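Local atomic coordinates of hypothetical protein PH1109 (Pyrococcus horikoshii, PDB entry 2D59), a protein that is of unknown function but belongs to the CoA-binding domain family, with a compact Rossmann-like alpha/beta fold around a parallel sheet. Residues 52-57 with 65-71; 84-90 with 110-114. All blocks are in the same frame, centred on the assembly; numbering follows the deposited sequence.

Contact 1. Residues 52-57 with 65-71; sequences VYPVNP and RKCYPSV
Arg-65 reaches across to the backbone carbonyl of Val-52 on strand 51-55: its NE donates to Val-52 O at 2.8 Å, with an N-H...O angle of 152°, and NH2 adds a weak second bond to the same atom. CG lies anti to the carbonyl carbon and the chain then bends at chi2 and chi3, which turns the edge of the guanidinium toward Val-52 O. NH2 also comes within 3.2 Å of Tyr-53 CE1, the ring and guanidinium planes 60° apart. The Tyr-53 hydroxyl looks elsewhere, to Lys-24. Further on, Tyr-68 works with both of its backbone polar atoms: its N donates to Pro-54 O (3.0 Å, 164°), and its O accepts from Asn-56 N at 2.7 Å. That is one parallel bridge, pairing Val-55 with Tyr-68 on the outer side of 51-55, the edge strand of the Rossmann-like sheet, whose inner side pairs with 24-28. Each of the two oxygens also receives a CA-H contact, Pro-54 O from Cys-67 CA and Tyr-68 O from Val-55 CA, the latter at 3.1 Å. Cys-67 SG sits 3.4 Å from Asn-56 N and packs on Pro-54 CB, while the side-chain amide of Asn-56 is satisfied elsewhere, ND2 by Ala-30 O and OD1 by Lys-58 N. Beyond the bridge, the Pro-57 ring lies against Pro-69. From the bridged residue itself, Val-55 CG2 meets Val-71 CG2 at 4.2 Å.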
loop_
_atom_site.group_PDB
_atom_site.type_symbol
_atom_site.label_atom_id
_atom_site.label_comp_id
_atom_site.label_asym_id
_atom_site.label_seq_id
_atom_site.Cartn_x
_atom_site.Cartn_y
_atom_site.Cartn_z
ATOM N N VAL A 52 8.515 -5.838 -1.896
ATOM C CA VAL A 52 8.079 -4.803 -0.971
ATOM C C VAL A 52 9.193 -3.851 -0.554
ATOM O O VAL A 52 10.222 -4.271 -0.027
ATOM C CB VAL A 52 7.462 -5.434 0.302
ATOM C CG1 VAL A 52 6.814 -4.358 1.162
ATOM C CG2 VAL A 52 6.433 -6.492 -0.088
ATOM N N TYR A 53 8.959 -2.567 -0.799
ATOM C CA TYR A 53 9.899 -1.507 -0.466
ATOM C C TYR A 53 9.260 -0.661 0.630
ATOM O O TYR A 53 8.414 0.192 0.360
ATOM C CB TYR A 53 10.172 -0.675 -1.721
ATOM C CG TYR A 53 10.666 -1.521 -2.874
ATOM C CD1 TYR A 53 12.009 -1.886 -2.974
ATOM C CD2 TYR A 53 9.777 -2.021 -3.825
ATOM C CE1 TYR A 53 12.449 -2.730 -3.987
ATOM C CE2 TYR A 53 10.205 -2.865 -4.844
ATOM C CZ TYR A 53 11.541 -3.219 -4.920
ATOM O OH TYR A 53 11.962 -4.058 -5.923
ATOM N N PRO A 54 9.645 -0.904 1.893
ATOM C CA PRO A 54 9.082 -0.146 3.011
ATOM C C PRO A 54 9.459 1.327 3.023
ATOM O O PRO A 54 10.563 1.701 2.625
ATOM C CB PRO A 54 9.600 -0.897 4.234
ATOM C CG PRO A 54 10.923 -1.418 3.766
ATOM C CD PRO A 54 10.623 -1.900 2.367
ATOM N N VAL A 55 8.521 2.151 3.479
ATOM C CA VAL A 55 8.723 3.590 3.568
ATOM C C VAL A 55 8.346 4.106 4.952
ATOM O O VAL A 55 7.217 3.931 5.406
ATOM C CB VAL A 55 7.871 4.354 2.532
ATOM C CG1 VAL A 55 8.024 5.858 2.749
ATOM C CG2 VAL A 55 8.286 3.972 1.124
ATOM N N ASN A 56 9.307 4.740 5.617
ATOM C CA ASN A 56 9.096 5.318 6.939
ATOM C C ASN A 56 10.369 6.046 7.354
ATOM O O ASN A 56 11.399 5.420 7.593
ATOM C CB ASN A 56 8.774 4.237 7.976
ATOM C CG ASN A 56 8.215 4.821 9.265
ATOM O OD1 ASN A 56 8.679 5.859 9.743
ATOM N ND2 ASN A 56 7.219 4.154 9.837
ATOM N N PRO A 57 10.316 7.383 7.434
ATOM C CA PRO A 57 11.476 8.192 7.821
ATOM C C PRO A 57 12.090 7.793 9.164
ATOM O O PRO A 57 13.246 8.114 9.443
ATOM C CB PRO A 57 10.907 9.607 7.852
ATOM C CG PRO A 57 9.875 9.567 6.774
ATOM C CD PRO A 57 9.186 8.247 7.048
ATOM N N ARG A 65 14.440 -5.514 4.769
ATOM C CA ARG A 65 14.330 -4.676 3.580
ATOM C C ARG A 65 14.772 -3.245 3.880
ATOM O O ARG A 65 14.453 -2.703 4.940
ATOM C CB ARG A 65 12.880 -4.666 3.089
ATOM C CG ARG A 65 12.331 -6.045 2.737
ATOM C CD ARG A 65 12.941 -6.581 1.450
ATOM N NE ARG A 65 12.575 -5.760 0.297
ATOM C CZ ARG A 65 13.127 -5.871 -0.907
ATOM N NH1 ARG A 65 14.078 -6.770 -1.127
ATOM N NH2 ARG A 65 12.731 -5.072 -1.891
ATOM N N LYS A 66 15.503 -2.636 2.951
ATOM C CA LYS A 66 15.945 -1.262 3.152
ATOM C C LYS A 66 14.706 -0.374 3.201
ATOM O O LYS A 66 13.852 -0.444 2.318
ATOM C CB LYS A 66 16.857 -0.803 2.015
ATOM C CG LYS A 66 17.334 0.635 2.177
ATOM C CD LYS A 66 18.287 1.042 1.072
ATOM C CE LYS A 66 18.753 2.477 1.262
ATOM N NZ LYS A 66 19.720 2.881 0.205
ATOM N N CYS A 67 14.614 0.458 4.232
ATOM C CA CYS A 67 13.466 1.342 4.396
ATOM C C CYS A 67 13.797 2.779 3.999
ATOM O O CYS A 67 14.773 3.352 4.481
ATOM C CB CYS A 67 12.991 1.291 5.847
ATOM S SG CYS A 67 11.392 2.066 6.140
ATOM N N TYR A 68 12.979 3.354 3.120
ATOM C CA TYR A 68 13.196 4.717 2.642
ATOM C C TYR A 68 12.319 5.752 3.350
ATOM O O TYR A 68 11.210 5.449 3.789
ATOM C CB TYR A 68 12.953 4.780 1.128
ATOM C CG TYR A 68 13.796 3.806 0.334
ATOM C CD1 TYR A 68 13.480 2.446 0.294
ATOM C CD2 TYR A 68 14.929 4.239 -0.352
ATOM C CE1 TYR A 68 14.275 1.542 -0.411
ATOM C CE2 TYR A 68 15.730 3.346 -1.058
ATOM C CZ TYR A 68 15.399 2.002 -1.085
ATOM O OH TYR A 68 16.195 1.123 -1.786
ATOM N N PRO A 69 12.817 6.993 3.480
ATOM C CA PRO A 69 12.051 8.052 4.144
ATOM C C PRO A 69 10.915 8.594 3.278
ATOM O O PRO A 69 9.987 9.225 3.782
ATOM C CB PRO A 69 13.115 9.106 4.440
ATOM C CG PRO A 69 14.031 8.970 3.273
ATOM C CD PRO A 69 14.167 7.468 3.125
ATOM N N SER A 70 10.995 8.340 1.976
ATOM C CA SER A 70 9.982 8.795 1.028
ATOM C C SER A 70 9.810 7.808 -0.121
ATOM O O SER A 70 10.737 7.074 -0.467
ATOM C CB SER A 70 10.367 10.163 0.461
ATOM O OG SER A 70 9.605 10.465 -0.696
ATOM N N VAL A 71 8.620 7.796 -0.713
ATOM C CA VAL A 71 8.333 6.903 -1.829
ATOM C C VAL A 71 9.221 7.208 -3.033
ATOM O O VAL A 71 9.648 6.300 -3.749
ATOM C CB VAL A 71 6.853 7.010 -2.269
ATOM C CG1 VAL A 71 6.622 6.182 -3.521
ATOM C CG2 VAL A 71 5.941 6.536 -1.149
#

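Contact 2. Residues 84-90 with 110-114; sequences FVKPKLT and NTYNR
Thr-111 and Thr-90 meet with similar first torsions, 72° and 64°, each placing the hydroxyl between backbone N and carbonyl carbon and leaving the methyl anti to the carbonyl carbon. In Thr-111 this sends OG1 back to Gln-108 O, within its own loop, and lays CB and CG2 against Val-85 O, with CB 3.2 Å from that oxygen. Val-85 O is buried here without a hydrogen-bond partner, so carbon is what surrounds it on this side. In Thr-90 the methyl CG2 comes to 3.3 Å from Thr-111 O, while OG1 turns back along the helix and donates to Pro-87 O at 2.8 Å. Pro-87 O takes Thr-90 N as well, and Asn-113 CB presses on it from across the contact at 3.4 Å. The Pro-87 ring runs along the loop: CD faces Asn-110 O, CG the carbonyl of Thr-111, and CB reaches Tyr-112 O at 3.5 Å. From the same ring, Pro-87 CA points its hydrogen at Thr-111 O (3.3 Å, 141° at the hydrogen). The grip is thus van der Waals packing and one CA-H...O contact. Asn-113 stands at the N-cap of helix 114-122. Two loops that leave neighbouring parallel strands, 80-83 and 104-107, and lead into their helices, packed side by side at the C-terminal edge of the sheet, are characteristic of Rossmann-like folds.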
loop_
_atom_site.group_PDB
_atom_site.type_symbol
_atom_site.label_atom_id
_atom_site.label_comp_id
_atom_site.label_asym_id
_atom_site.label_seq_id
_atom_site.Cartn_x
_atom_site.Cartn_y
_atom_site.Cartn_z
ATOM N N PHE A 84 -0.399 2.904 5.510
ATOM C CA PHE A 84 -0.719 2.516 6.877
ATOM C C PHE A 84 -0.715 3.727 7.812
ATOM O O PHE A 84 -0.872 3.581 9.025
ATOM C CB PHE A 84 0.280 1.467 7.376
ATOM C CG PHE A 84 0.032 0.089 6.830
ATOM C CD1 PHE A 84 -0.859 -0.773 7.464
ATOM C CD2 PHE A 84 0.670 -0.338 5.669
ATOM C CE1 PHE A 84 -1.111 -2.046 6.948
ATOM C CE2 PHE A 84 0.424 -1.607 5.145
ATOM C CZ PHE A 84 -0.466 -2.461 5.786
ATOM N N VAL A 85 -0.557 4.920 7.246
ATOM C CA VAL A 85 -0.522 6.145 8.045
ATOM C C VAL A 85 -1.877 6.834 8.225
ATOM O O VAL A 85 -2.835 6.555 7.503
ATOM C CB VAL A 85 0.475 7.166 7.450
ATOM C CG1 VAL A 85 1.879 6.576 7.449
ATOM C CG2 VAL A 85 0.058 7.556 6.036
ATOM N N LYS A 86 -1.938 7.739 9.199
ATOM C CA LYS A 86 -3.158 8.476 9.513
ATOM C C LYS A 86 -3.654 9.258 8.304
ATOM O O LYS A 86 -2.864 9.721 7.486
ATOM C CB LYS A 86 -2.905 9.440 10.679
ATOM C CG LYS A 86 -1.955 8.895 11.734
ATOM C CD LYS A 86 -2.384 7.524 12.233
ATOM C CE LYS A 86 -1.255 6.853 13.003
ATOM N NZ LYS A 86 -0.027 6.717 12.161
ATOM N N PRO A 87 -4.981 9.420 8.182
ATOM C CA PRO A 87 -5.588 10.149 7.066
ATOM C C PRO A 87 -4.914 11.483 6.746
ATOM O O PRO A 87 -4.656 11.791 5.584
ATOM C CB PRO A 87 -7.031 10.327 7.525
ATOM C CG PRO A 87 -7.283 9.069 8.290
ATOM C CD PRO A 87 -6.017 8.939 9.114
ATOM N N LYS A 88 -4.631 12.264 7.781
ATOM C CA LYS A 88 -4.013 13.574 7.615
ATOM C C LYS A 88 -2.620 13.512 6.989
ATOM O O LYS A 88 -2.125 14.514 6.472
ATOM C CB LYS A 88 -3.932 14.284 8.969
ATOM C CG LYS A 88 -3.597 15.765 8.886
ATOM C CD LYS A 88 -4.723 16.549 8.224
ATOM C CE LYS A 88 -4.408 18.035 8.171
ATOM N NZ LYS A 88 -5.525 18.818 7.573
ATOM N N LEU A 89 -1.995 12.339 7.029
ATOM C CA LEU A 89 -0.652 12.179 6.480
ATOM C C LEU A 89 -0.607 11.514 5.107
ATOM O O LEU A 89 0.447 11.468 4.474
ATOM C CB LEU A 89 0.211 11.375 7.454
ATOM C CG LEU A 89 0.342 11.942 8.870
ATOM C CD1 LEU A 89 1.130 10.974 9.738
ATOM C CD2 LEU A 89 1.023 13.302 8.816
ATOM N N THR A 90 -1.742 11.004 4.640
ATOM C CA THR A 90 -1.776 10.337 3.346
ATOM C C THR A 90 -1.593 11.279 2.161
ATOM O O THR A 90 -1.094 10.868 1.115
ATOM C CB THR A 90 -3.089 9.556 3.152
ATOM O OG1 THR A 90 -4.197 10.464 3.134
ATOM C CG2 THR A 90 -3.273 8.550 4.283
ATOM N N ASN A 110 -8.793 2.537 8.342
ATOM C CA ASN A 110 -8.659 3.774 9.106
ATOM C C ASN A 110 -7.558 4.722 8.635
ATOM O O ASN A 110 -6.897 5.360 9.455
ATOM C CB ASN A 110 -8.441 3.446 10.587
ATOM C CG ASN A 110 -9.542 2.573 11.160
ATOM O OD1 ASN A 110 -9.732 1.434 10.733
ATOM N ND2 ASN A 110 -10.275 3.104 12.131
ATOM N N THR A 111 -7.364 4.821 7.324
ATOM C CA THR A 111 -6.345 5.714 6.777
ATOM C C THR A 111 -6.918 6.607 5.677
ATOM O O THR A 111 -6.257 7.538 5.216
ATOM C CB THR A 111 -5.174 4.928 6.144
ATOM O OG1 THR A 111 -5.612 4.329 4.917
ATOM C CG2 THR A 111 -4.690 3.835 7.078
ATOM N N TYR A 112 -8.148 6.332 5.262
ATOM C CA TYR A 112 -8.753 7.090 4.173
ATOM C C TYR A 112 -9.021 8.576 4.408
ATOM O O TYR A 112 -9.563 8.976 5.439
ATOM C CB TYR A 112 -10.042 6.401 3.722
ATOM C CG TYR A 112 -10.525 6.864 2.372
ATOM C CD1 TYR A 112 -11.480 7.876 2.253
ATOM C CD2 TYR A 112 -10.016 6.295 1.205
ATOM C CE1 TYR A 112 -11.919 8.308 1.001
ATOM C CE2 TYR A 112 -10.443 6.716 -0.047
ATOM C CZ TYR A 112 -11.395 7.719 -0.143
ATOM O OH TYR A 112 -11.822 8.113 -1.390
ATOM N N ASN A 113 -8.629 9.381 3.425
ATOM C CA ASN A 113 -8.824 10.830 3.434
ATOM C C ASN A 113 -9.361 11.144 2.042
ATOM O O ASN A 113 -8.705 10.841 1.045
ATOM C CB ASN A 113 -7.491 11.557 3.647
ATOM C CG ASN A 113 -7.637 13.067 3.588
ATOM O OD1 ASN A 113 -7.957 13.714 4.586
ATOM N ND2 ASN A 113 -7.421 13.635 2.412
ATOM N N ARG A 114 -10.545 11.743 1.960
ATOM C CA ARG A 114 -11.131 12.029 0.653
ATOM C C ARG A 114 -10.348 13.016 -0.206
ATOM O O ARG A 114 -10.336 12.898 -1.428
ATOM C CB ARG A 114 -12.579 12.513 0.796
ATOM C CG ARG A 114 -12.754 13.872 1.439
ATOM C CD ARG A 114 -14.205 14.327 1.307
ATOM N NE ARG A 114 -14.576 14.543 -0.092
ATOM C CZ ARG A 114 -14.164 15.578 -0.818
ATOM N NH1 ARG A 114 -14.539 15.702 -2.085
ATOM N NH2 ARG A 114 -13.383 16.498 -0.273
#

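Followed from the N terminus, the chain runs through strand 24-28 and helix 37-47 before contact 1 opens on edge strand 51-55. Contact 1 closes a short loop, which includes the little hairpin of 61-62 and 65-66, by bringing 65-71 back beside that strand. Contact 2 opens later, just past strand 80-83, and closes a longer loop through helix 87-100 and strand 104-107. The two are in series, neither nested nor crossed, with centres about 17 Å apart and nearest atoms about 6 Å apart. Between them stands strand 24-28, whose Val-28 touches Val-55 and Val-71 of contact 1 and Val-85 of contact 2.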